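PDB 2HPS: coelenterazine-binding protein with bound coelenterazine from Renilla muelleri, which binds the luciferin coelenterazine and probably makes it available to luciferase and oxygen only when calcium is bound. Local coordinates for residues 162-167 and 176-181; 88-92 and 168-172; 9-13 and 83-89. All coordinates share one frame. Residue numbers count along the deposited sequence, not the author numbering.

Contact 1 of 3, residues 162-167 and 176-181; sequences VTVNDF and LANAFY. With CTZ (c2-hydroxy-coelenterazine), chain B.
Phe-167, Phe-180 and Leu-176 hold much of the surface where helix 157-169, the outgoing helix of the fourth EF-hand, meets the short C-terminal helix 175-180. Residues 162-167 are regular α-helix; 176-180 form a weakly bonded helix that gives way to loop at Tyr-181. The axes cross at -93°, 8.6 Å apart, with the CA atoms of Thr-163 and Leu-176 5.7 Å apart; together the segments bury 503 Å². Phe-167 (chi1 t, chi2 82°) is the hub of an aromatic cluster. Its ring makes an offset stack with Tyr-181 (centroids 4.8 Å, planes 30°; CZ of Phe-167 to CD2 of Tyr-181 3.4 Å) and receives the edge of Phe-180 in an offset edge-to-face pair (centroids 5.7 Å apart, planes at 73°). Ala-177, with only a methyl, suits the 4.5 Å approach of its CA to the CA of Phe-167; its backbone O lies at the ring edge, 3.4 Å from Phe-167 CD1. Phe-180 (chi1 t) takes Thr-163 CG2 over one face as a CH-pi contact, 4.0 Å from the centroid, and coelenterazine C26 over the other. Leu-176 (m,t) brings CD1 to 4.1 Å from Val-162 CG1 and 3.5 Å from Thr-163 OG1, while Asp-166 OD2 is hydrogen-bonded to Thr-174 OG1. The ligand N7 lies 2.8 Å from Phe-180 O, and its C8 lies over the Tyr-181 ring. Between the segments the chemistry is aromatic and apolar, implying a pocket wall held by shape and ring packing.

Contact 2 of 3, residues 88-92 and 168-172; sequences SLLKM and LFGLE
Leucines in the same m,t rotamer do most of the work between 88-92, at the C-terminal end of helix 78-91 with Met-92 already in loop, and 168-172, where helix 157-169 ends at Phe-169 and Gly-170 leaves helical phi/psi (-66/135). The closest CA pair is Leu-90 and Phe-169, 6.5 Å apart. Leu-89 points toward the other segment: its CD1 meets Leu-168 CD2 at 3.9 Å and its CD2 meets Phe-169 CE1 at 3.8 Å. Here the outgoing helices of the second and fourth EF-hands meet at their C-terminal ends, joining the two halves of the protein. Phe-169 (chi1 m, chi2 -69°) lays its ring edge against Leu-89 O, 3.5 Å from CE1, and against Met-92. That residue, a selenomethionine in an extended m,t,t rotamer, makes a Met-aromatic contact with SE 4.2 Å from Phe-169 CE1, 5.4 Å from the centroid and 87° off the ring normal. The long, unbranched methionine side chain can reach this edge; selenium here stands in for its sulfur. Leu-90 and Leu-171 both point sideways at CB, yet Leu-90 CD1 reaches Leu-171 CD2 at 3.8 Å.

Contact 3 of 3, residues 9-13 and 83-89; sequences RAYHL and VNATDSL
This is a mixed polar and apolar helix-helix contact within the N-terminal pair of EF-hands, joining helix 6-21, the incoming helix of the first hand, to helix 78-91, the outgoing helix of the second. Both segments, 9-13 and 83-89, are regular α-helix; their axes cross at 119°, 9.9 Å apart, with Leu-13 and Thr-86 as the closest CA pair at 6.1 Å. Thr-86 (chi1 m) is the most covered residue. It points toward helix 6-21 and shares a hydrogen bond with His-12, ND1 to OG1 2.9 Å, for which either could be the donor; its small side chain also lets Leu-13 CD2 come within 3.3 Å of Thr-86 OG1. His-12 (chi1 t, chi2 -84°) presents its ring edge here, with CE1 4.2 Å from Leu-89 CD1. Arg-9, extended through chi1 to chi3 (t,t,t), is long enough to reach Asp-87 and forms a salt bridge with it: both Arg-9 NH2 (3.0 Å) and Arg-9 NH1 (3.2 Å) donate to Asp-87 OD1. The apolar part is Leu-13 (m,t), whose CD2 lies 3.8 Å from Val-83 CG2. The imidazole of His-12 also bonds through NE2 to Leu-168 O at the end of helix 157-169, so it ties three helices together, while Met-16, one turn further along helix 6-21, packs on Ala-85, Thr-86 and Leu-89.

Contacts 2 and 3 are neighbours, their centres about 7 Å apart, and share Ser-88 and Leu-89 on helix 78-91; Leu-89 meets His-12 in one and Leu-168 and Phe-169 in the other. His-12 bridges them as well, its NE2 2.8 Å from Leu-168 O in a probable hydrogen bond. Contacts 1 and 2 follow one another on helix 157-169, with centres about 12 Å apart. Contact 3 reaches contact 1, their centres about 14 Å apart, through Tyr-11, whose OH lies 2.8 Å from Asn-178 OD1, probably hydrogen-bonded. Contact 1 itself supplies coelenterazine-pocket residues, Phe-180 and Tyr-181; the nearest side-chain atoms of Leu-168 and Leu-89 stay about 7 and 9 Å from the ligand.

Contact 1 of 3, residues 162-167 and 176-181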
loop_
_atom_site.group_PDB
_atom_site.type_symbol
_atom_site.label_atom_id
_atom_site.label_comp_id
_atom_site.label_asym_id
_atom_site.label_seq_id
_atom_site.Cartn_x
_atom_site.Cartn_y
_atom_site.Cartn_z
ATOM N N VAL A 162 6.928 -10.245 2.640
ATOM C CA VAL A 162 6.104 -11.068 3.525
ATOM C C VAL A 162 4.876 -10.263 4.010
ATOM O O VAL A 162 3.722 -10.738 3.940
ATOM C CB VAL A 162 6.940 -11.608 4.707
ATOM C CG1 VAL A 162 6.013 -12.158 5.832
ATOM C CG2 VAL A 162 7.935 -12.679 4.176
ATOM N N THR A 163 5.144 -9.045 4.465
ATOM C CA THR A 163 4.089 -8.142 4.951
ATOM C C THR A 163 3.110 -7.785 3.826
ATOM O O THR A 163 1.889 -7.855 4.013
ATOM C CB THR A 163 4.694 -6.874 5.583
ATOM O OG1 THR A 163 5.347 -7.256 6.803
ATOM C CG2 THR A 163 3.589 -5.848 5.931
ATOM N N VAL A 164 3.649 -7.434 2.660
ATOM C CA VAL A 164 2.787 -7.084 1.517
ATOM C C VAL A 164 1.857 -8.238 1.163
ATOM O O VAL A 164 0.646 -8.060 1.007
ATOM C CB VAL A 164 3.639 -6.695 0.288
ATOM C CG1 VAL A 164 2.772 -6.555 -0.937
ATOM C CG2 VAL A 164 4.396 -5.396 0.576
ATOM N N ASN A 165 2.403 -9.440 1.022
ATOM C CA ASN A 165 1.555 -10.593 0.717
ATOM C C ASN A 165 0.506 -10.863 1.782
ATOM O O ASN A 165 -0.638 -11.186 1.471
ATOM C CB ASN A 165 2.424 -11.825 0.468
ATOM C CG ASN A 165 2.929 -11.869 -0.953
ATOM O OD1 ASN A 165 2.152 -12.143 -1.870
ATOM N ND2 ASN A 165 4.216 -11.590 -1.155
ATOM N N ASP A 166 0.899 -10.737 3.044
ATOM C CA ASP A 166 -0.048 -11.012 4.111
ATOM C C ASP A 166 -1.181 -9.971 4.110
ATOM O O ASP A 166 -2.361 -10.321 4.240
ATOM C CB ASP A 166 0.791 -10.890 5.392
ATOM C CG ASP A 166 0.020 -11.169 6.646
ATOM O OD1 ASP A 166 -1.186 -11.501 6.573
ATOM O OD2 ASP A 166 0.666 -11.056 7.714
ATOM N N PHE A 167 -0.822 -8.710 3.915
ATOM C CA PHE A 167 -1.844 -7.663 3.845
ATOM C C PHE A 167 -2.770 -7.865 2.643
ATOM O O PHE A 167 -3.986 -7.823 2.785
ATOM C CB PHE A 167 -1.206 -6.290 3.795
ATOM C CG PHE A 167 -2.219 -5.170 3.857
ATOM C CD1 PHE A 167 -2.734 -4.763 5.086
ATOM C CD2 PHE A 167 -2.675 -4.553 2.699
ATOM C CE1 PHE A 167 -3.690 -3.743 5.166
ATOM C CE2 PHE A 167 -3.639 -3.520 2.766
ATOM C CZ PHE A 167 -4.135 -3.108 3.998
ATOM N N LEU A 176 1.334 -8.214 11.284
ATOM C CA LEU A 176 1.906 -7.467 10.161
ATOM C C LEU A 176 0.796 -6.811 9.355
ATOM O O LEU A 176 0.871 -5.613 9.028
ATOM C CB LEU A 176 2.755 -8.381 9.262
ATOM C CG LEU A 176 4.057 -8.908 9.897
ATOM C CD1 LEU A 176 4.742 -9.887 8.953
ATOM C CD2 LEU A 176 4.986 -7.742 10.255
ATOM N N ALA A 177 -0.254 -7.577 9.067
ATOM C CA ALA A 177 -1.366 -7.006 8.280
ATOM C C ALA A 177 -2.095 -5.928 9.070
ATOM O O ALA A 177 -2.581 -4.939 8.509
ATOM C CB ALA A 177 -2.304 -8.096 7.829
ATOM N N ASN A 178 -2.183 -6.107 10.385
ATOM C CA ASN A 178 -2.791 -5.096 11.253
ATOM C C ASN A 178 -1.987 -3.800 11.381
ATOM O O ASN A 178 -2.509 -2.803 11.888
ATOM C CB ASN A 178 -3.035 -5.672 12.656
ATOM C CG ASN A 178 -4.260 -6.604 12.728
ATOM O OD1 ASN A 178 -5.058 -6.731 11.773
ATOM N ND2 ASN A 178 -4.423 -7.257 13.900
ATOM N N ALA A 179 -0.728 -3.819 10.927
ATOM C CA ALA A 179 0.166 -2.669 11.116
ATOM C C ALA A 179 0.547 -1.938 9.825
ATOM O O ALA A 179 0.857 -0.739 9.865
ATOM C CB ALA A 179 1.426 -3.096 11.840
ATOM N N PHE A 180 0.537 -2.663 8.706
ATOM C CA PHE A 180 1.080 -2.164 7.423
ATOM C C PHE A 180 0.503 -0.813 6.997
ATOM O O PHE A 180 1.259 0.074 6.547
ATOM C CB PHE A 180 0.868 -3.215 6.325
ATOM C CG PHE A 180 1.613 -2.946 5.017
ATOM C CD1 PHE A 180 2.879 -2.369 5.006
ATOM C CD2 PHE A 180 1.054 -3.354 3.794
ATOM C CE1 PHE A 180 3.548 -2.145 3.791
ATOM C CE2 PHE A 180 1.722 -3.144 2.587
ATOM C CZ PHE A 180 2.974 -2.539 2.584
ATOM N N TYR A 181 -0.826 -0.689 7.116
ATOM C CA TYR A 181 -1.547 0.545 6.825
ATOM C C TYR A 181 -2.099 1.210 8.092
ATOM O O TYR A 181 -3.109 1.947 8.050
ATOM C CB TYR A 181 -2.660 0.253 5.810
ATOM C CG TYR A 181 -2.165 0.291 4.386
ATOM C CD1 TYR A 181 -2.233 1.467 3.636
ATOM C CD2 TYR A 181 -1.605 -0.849 3.789
ATOM C CE1 TYR A 181 -1.776 1.507 2.332
ATOM C CE2 TYR A 181 -1.140 -0.814 2.466
ATOM C CZ TYR A 181 -1.237 0.375 1.755
ATOM O OH TYR A 181 -0.781 0.428 0.454
HETATM N N1 CTZ B . 0.909 3.445 1.647
HETATM C C2 CTZ B . 0.341 4.612 1.238
HETATM C C3 CTZ B . -0.083 5.227 2.498
HETATM N N4 CTZ B . 0.240 4.463 3.538
HETATM C C5 CTZ B . 0.043 4.627 4.863
HETATM C C6 CTZ B . 0.475 3.621 5.732
HETATM N N7 CTZ B . 1.087 2.511 5.267
HETATM C C8 CTZ B . 1.308 2.324 3.948
HETATM C C9 CTZ B . 0.833 3.373 3.016
HETATM C C10 CTZ B . 0.193 5.095 -0.185
HETATM C C11 CTZ B . -0.699 4.103 -0.887
HETATM C C12 CTZ B . -0.170 3.297 -1.894
HETATM C C13 CTZ B . -0.961 2.362 -2.552
HETATM C C14 CTZ B . -2.306 2.250 -2.186
HETATM C C15 CTZ B . -2.845 3.050 -1.167
HETATM C C16 CTZ B . -2.038 3.983 -0.513
HETATM O O17 CTZ B . -3.080 1.336 -2.824
HETATM O O18 CTZ B . -0.698 6.357 2.622
HETATM C C19 CTZ B . 0.293 3.802 7.190
HETATM C C20 CTZ B . -0.829 4.448 7.716
HETATM C C21 CTZ B . -0.961 4.611 9.092
HETATM C C22 CTZ B . 0.041 4.142 9.955
HETATM C C23 CTZ B . 1.167 3.512 9.446
HETATM C C24 CTZ B . 1.298 3.344 8.062
HETATM O O25 CTZ B . -0.114 4.323 11.295
HETATM C C26 CTZ B . 1.969 1.080 3.382
HETATM C C27 CTZ B . 3.465 1.259 3.425
HETATM C C28 CTZ B . 4.219 1.350 2.256
HETATM C C29 CTZ B . 5.602 1.510 2.345
HETATM C C30 CTZ B . 6.216 1.594 3.605
HETATM C C31 CTZ B . 5.462 1.489 4.773
HETATM C C32 CTZ B . 4.079 1.314 4.680
#

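Contact 2 of 3, residues 88-92 and 168-172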
loop_
_atom_site.group_PDB
_atom_site.type_symbol
_atom_site.label_atom_id
_atom_site.label_comp_id
_atom_site.label_asym_id
_atom_site.label_seq_id
_atom_site.Cartn_x
_atom_site.Cartn_y
_atom_site.Cartn_z
ATOM N N SER A 88 -11.111 -8.207 -6.529
ATOM C CA SER A 88 -9.976 -8.393 -7.463
ATOM C C SER A 88 -8.852 -9.260 -6.896
ATOM O O SER A 88 -8.430 -10.242 -7.531
ATOM C CB SER A 88 -9.449 -7.063 -8.003
ATOM O OG SER A 88 -9.024 -6.194 -6.978
ATOM N N LEU A 89 -8.382 -8.908 -5.696
ATOM C CA LEU A 89 -7.255 -9.620 -5.080
ATOM C C LEU A 89 -7.543 -11.064 -4.750
ATOM O O LEU A 89 -6.692 -11.918 -4.964
ATOM C CB LEU A 89 -6.777 -8.892 -3.820
ATOM C CG LEU A 89 -6.045 -7.589 -4.128
ATOM C CD1 LEU A 89 -5.994 -6.698 -2.891
ATOM C CD2 LEU A 89 -4.635 -7.877 -4.692
ATOM N N LEU A 90 -8.740 -11.351 -4.231
ATOM C CA LEU A 90 -9.024 -12.712 -3.764
ATOM C C LEU A 90 -9.337 -13.698 -4.898
ATOM O O LEU A 90 -9.360 -14.903 -4.675
ATOM C CB LEU A 90 -10.108 -12.711 -2.671
ATOM C CG LEU A 90 -9.684 -12.021 -1.357
ATOM C CD1 LEU A 90 -10.774 -12.167 -0.276
ATOM C CD2 LEU A 90 -8.327 -12.500 -0.825
ATOM N N LYS A 91 -9.553 -13.161 -6.095
ATOM C CA LYS A 91 -9.791 -13.933 -7.327
ATOM C C LYS A 91 -8.466 -14.456 -7.916
ATOM O O LYS A 91 -8.444 -15.446 -8.672
ATOM C CB LYS A 91 -10.481 -13.018 -8.347
ATOM C CG LYS A 91 -11.136 -13.686 -9.557
ATOM C CD LYS A 91 -11.833 -12.638 -10.434
HETATM N N MSE A 92 -7.366 -13.792 -7.572
HETATM C CA MSE A 92 -6.098 -14.013 -8.283
HETATM C C MSE A 92 -5.458 -15.325 -7.922
HETATM O O MSE A 92 -5.518 -15.755 -6.768
HETATM C CB MSE A 92 -5.111 -12.886 -8.005
HETATM C CG MSE A 92 -5.554 -11.540 -8.529
HETATM SE SE MSE A 92 -4.220 -10.254 -8.003
HETATM C CE MSE A 92 -5.069 -8.587 -8.562
ATOM N N LEU A 168 -2.191 -8.090 1.464
ATOM C CA LEU A 168 -2.997 -8.147 0.238
ATOM C C LEU A 168 -3.846 -9.409 0.083
ATOM O O LEU A 168 -4.955 -9.335 -0.462
ATOM C CB LEU A 168 -2.106 -7.944 -1.000
ATOM C CG LEU A 168 -1.550 -6.534 -1.227
ATOM C CD1 LEU A 168 -0.671 -6.583 -2.479
ATOM C CD2 LEU A 168 -2.652 -5.471 -1.363
ATOM N N PHE A 169 -3.354 -10.554 0.556
ATOM C CA PHE A 169 -4.015 -11.833 0.315
ATOM C C PHE A 169 -4.459 -12.609 1.548
ATOM O O PHE A 169 -5.179 -13.608 1.418
ATOM C CB PHE A 169 -3.119 -12.746 -0.548
ATOM C CG PHE A 169 -2.764 -12.140 -1.863
ATOM C CD1 PHE A 169 -3.728 -11.968 -2.839
ATOM C CD2 PHE A 169 -1.456 -11.727 -2.125
ATOM C CE1 PHE A 169 -3.399 -11.398 -4.062
ATOM C CE2 PHE A 169 -1.126 -11.154 -3.337
ATOM C CZ PHE A 169 -2.097 -10.985 -4.303
ATOM N N GLY A 170 -4.020 -12.171 2.725
ATOM C CA GLY A 170 -4.322 -12.871 3.971
ATOM C C GLY A 170 -5.803 -12.833 4.309
ATOM O O GLY A 170 -6.436 -11.789 4.195
ATOM N N LEU A 171 -6.342 -13.982 4.708
ATOM C CA LEU A 171 -7.745 -14.087 5.121
ATOM C C LEU A 171 -7.856 -14.111 6.634
ATOM O O LEU A 171 -8.951 -13.928 7.185
ATOM C CB LEU A 171 -8.379 -15.355 4.562
ATOM C CG LEU A 171 -8.440 -15.459 3.037
ATOM C CD1 LEU A 171 -9.073 -16.779 2.622
ATOM C CD2 LEU A 171 -9.175 -14.296 2.448
ATOM N N GLU A 172 -6.731 -14.389 7.283
ATOM C CA GLU A 172 -6.668 -14.442 8.736
ATOM C C GLU A 172 -5.828 -13.288 9.240
ATOM O O GLU A 172 -4.865 -12.866 8.596
ATOM C CB GLU A 172 -6.062 -15.770 9.198
ATOM C CG GLU A 172 -7.091 -16.869 9.510
ATOM C CD GLU A 172 -7.803 -17.395 8.292
ATOM O OE1 GLU A 172 -7.122 -17.800 7.320
ATOM O OE2 GLU A 172 -9.053 -17.413 8.310
#

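Contact 3 of 3, residues 9-13 and 83-89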
loop_
_atom_site.group_PDB
_atom_site.type_symbol
_atom_site.label_atom_id
_atom_site.label_comp_id
_atom_site.label_asym_id
_atom_site.label_seq_id
_atom_site.Cartn_x
_atom_site.Cartn_y
_atom_site.Cartn_z
ATOM N N ARG A 9 -14.060 -12.595 4.720
ATOM C CA ARG A 9 -14.383 -11.484 3.828
ATOM C C ARG A 9 -14.455 -10.177 4.623
ATOM O O ARG A 9 -13.950 -9.147 4.173
ATOM C CB ARG A 9 -15.683 -11.726 3.063
ATOM C CG ARG A 9 -15.974 -10.586 2.079
ATOM C CD ARG A 9 -17.183 -10.873 1.223
ATOM N NE ARG A 9 -17.434 -9.768 0.291
ATOM C CZ ARG A 9 -16.827 -9.578 -0.883
ATOM N NH1 ARG A 9 -15.902 -10.428 -1.335
ATOM N NH2 ARG A 9 -17.155 -8.520 -1.617
ATOM N N ALA A 10 -15.064 -10.232 5.809
ATOM C CA ALA A 10 -15.169 -9.040 6.660
ATOM C C ALA A 10 -13.796 -8.469 6.966
ATOM O O ALA A 10 -13.572 -7.266 6.818
ATOM C CB ALA A 10 -15.915 -9.369 7.971
ATOM N N TYR A 11 -12.869 -9.345 7.363
ATOM C CA TYR A 11 -11.536 -8.900 7.751
ATOM C C TYR A 11 -10.779 -8.338 6.534
ATOM O O TYR A 11 -10.146 -7.289 6.616
ATOM C CB TYR A 11 -10.760 -10.049 8.416
ATOM C CG TYR A 11 -9.344 -9.653 8.768
ATOM C CD1 TYR A 11 -9.097 -8.655 9.723
ATOM C CD2 TYR A 11 -8.259 -10.209 8.089
ATOM C CE1 TYR A 11 -7.788 -8.250 10.032
ATOM C CE2 TYR A 11 -6.956 -9.808 8.381
ATOM C CZ TYR A 11 -6.724 -8.830 9.342
ATOM O OH TYR A 11 -5.437 -8.446 9.645
ATOM N N HIS A 12 -10.860 -9.042 5.406
ATOM C CA HIS A 12 -10.171 -8.566 4.202
ATOM C C HIS A 12 -10.701 -7.212 3.759
ATOM O O HIS A 12 -9.917 -6.302 3.460
ATOM C CB HIS A 12 -10.245 -9.574 3.059
ATOM C CG HIS A 12 -9.226 -9.317 2.003
ATOM N ND1 HIS A 12 -9.424 -8.410 0.984
ATOM C CD2 HIS A 12 -7.965 -9.792 1.852
ATOM C CE1 HIS A 12 -8.328 -8.342 0.245
ATOM N NE2 HIS A 12 -7.436 -9.184 0.740
ATOM N N LEU A 13 -12.025 -7.042 3.784
ATOM C CA LEU A 13 -12.595 -5.726 3.444
ATOM C C LEU A 13 -12.161 -4.631 4.406
ATOM O O LEU A 13 -12.003 -3.474 4.009
ATOM C CB LEU A 13 -14.130 -5.791 3.419
ATOM C CG LEU A 13 -14.786 -6.538 2.260
ATOM C CD1 LEU A 13 -16.279 -6.754 2.563
ATOM C CD2 LEU A 13 -14.635 -5.715 0.969
ATOM N N VAL A 83 -14.362 -2.879 -1.706
ATOM C CA VAL A 83 -14.981 -4.064 -2.272
ATOM C C VAL A 83 -14.292 -4.472 -3.591
ATOM O O VAL A 83 -14.024 -5.649 -3.821
ATOM C CB VAL A 83 -16.511 -3.858 -2.461
ATOM C CG1 VAL A 83 -17.060 -4.918 -3.356
ATOM C CG2 VAL A 83 -17.237 -3.870 -1.078
ATOM N N ASN A 84 -14.010 -3.490 -4.439
ATOM C CA ASN A 84 -13.324 -3.752 -5.712
ATOM C C ASN A 84 -11.939 -4.369 -5.489
ATOM O O ASN A 84 -11.565 -5.313 -6.187
ATOM C CB ASN A 84 -13.220 -2.480 -6.537
ATOM C CG ASN A 84 -14.578 -1.998 -7.050
ATOM O OD1 ASN A 84 -15.534 -2.774 -7.146
ATOM N ND2 ASN A 84 -14.652 -0.724 -7.390
ATOM N N ALA A 85 -11.219 -3.858 -4.488
ATOM C CA ALA A 85 -9.917 -4.411 -4.089
ATOM C C ALA A 85 -10.026 -5.868 -3.626
ATOM O O ALA A 85 -9.287 -6.743 -4.081
ATOM C CB ALA A 85 -9.285 -3.522 -2.968
ATOM N N THR A 86 -10.947 -6.142 -2.698
ATOM C CA THR A 86 -11.123 -7.483 -2.159
ATOM C C THR A 86 -11.541 -8.452 -3.260
ATOM O O THR A 86 -10.966 -9.545 -3.391
ATOM C CB THR A 86 -12.151 -7.444 -0.998
ATOM O OG1 THR A 86 -11.566 -6.688 0.081
ATOM C CG2 THR A 86 -12.527 -8.861 -0.520
ATOM N N ASP A 87 -12.512 -8.029 -4.072
ATOM C CA ASP A 87 -13.018 -8.876 -5.167
ATOM C C ASP A 87 -11.891 -9.217 -6.146
ATOM O O ASP A 87 -11.737 -10.379 -6.517
ATOM C CB ASP A 87 -14.182 -8.197 -5.913
ATOM C CG ASP A 87 -15.495 -8.250 -5.146
ATOM O OD1 ASP A 87 -15.590 -8.990 -4.150
ATOM O OD2 ASP A 87 -16.437 -7.523 -5.547
ATOM N N SER A 88 -11.111 -8.207 -6.529
ATOM C CA SER A 88 -9.976 -8.393 -7.463
ATOM C C SER A 88 -8.852 -9.260 -6.896
ATOM O O SER A 88 -8.430 -10.242 -7.531
ATOM C CB SER A 88 -9.449 -7.063 -8.003
ATOM O OG SER A 88 -9.024 -6.194 -6.978
ATOM N N LEU A 89 -8.382 -8.908 -5.696
ATOM C CA LEU A 89 -7.255 -9.620 -5.080
ATOM C C LEU A 89 -7.543 -11.064 -4.750
ATOM O O LEU A 89 -6.692 -11.918 -4.964
ATOM C CB LEU A 89 -6.777 -8.892 -3.820
ATOM C CG LEU A 89 -6.045 -7.589 -4.128
ATOM C CD1 LEU A 89 -5.994 -6.698 -2.891
ATOM C CD2 LEU A 89 -4.635 -7.877 -4.692
#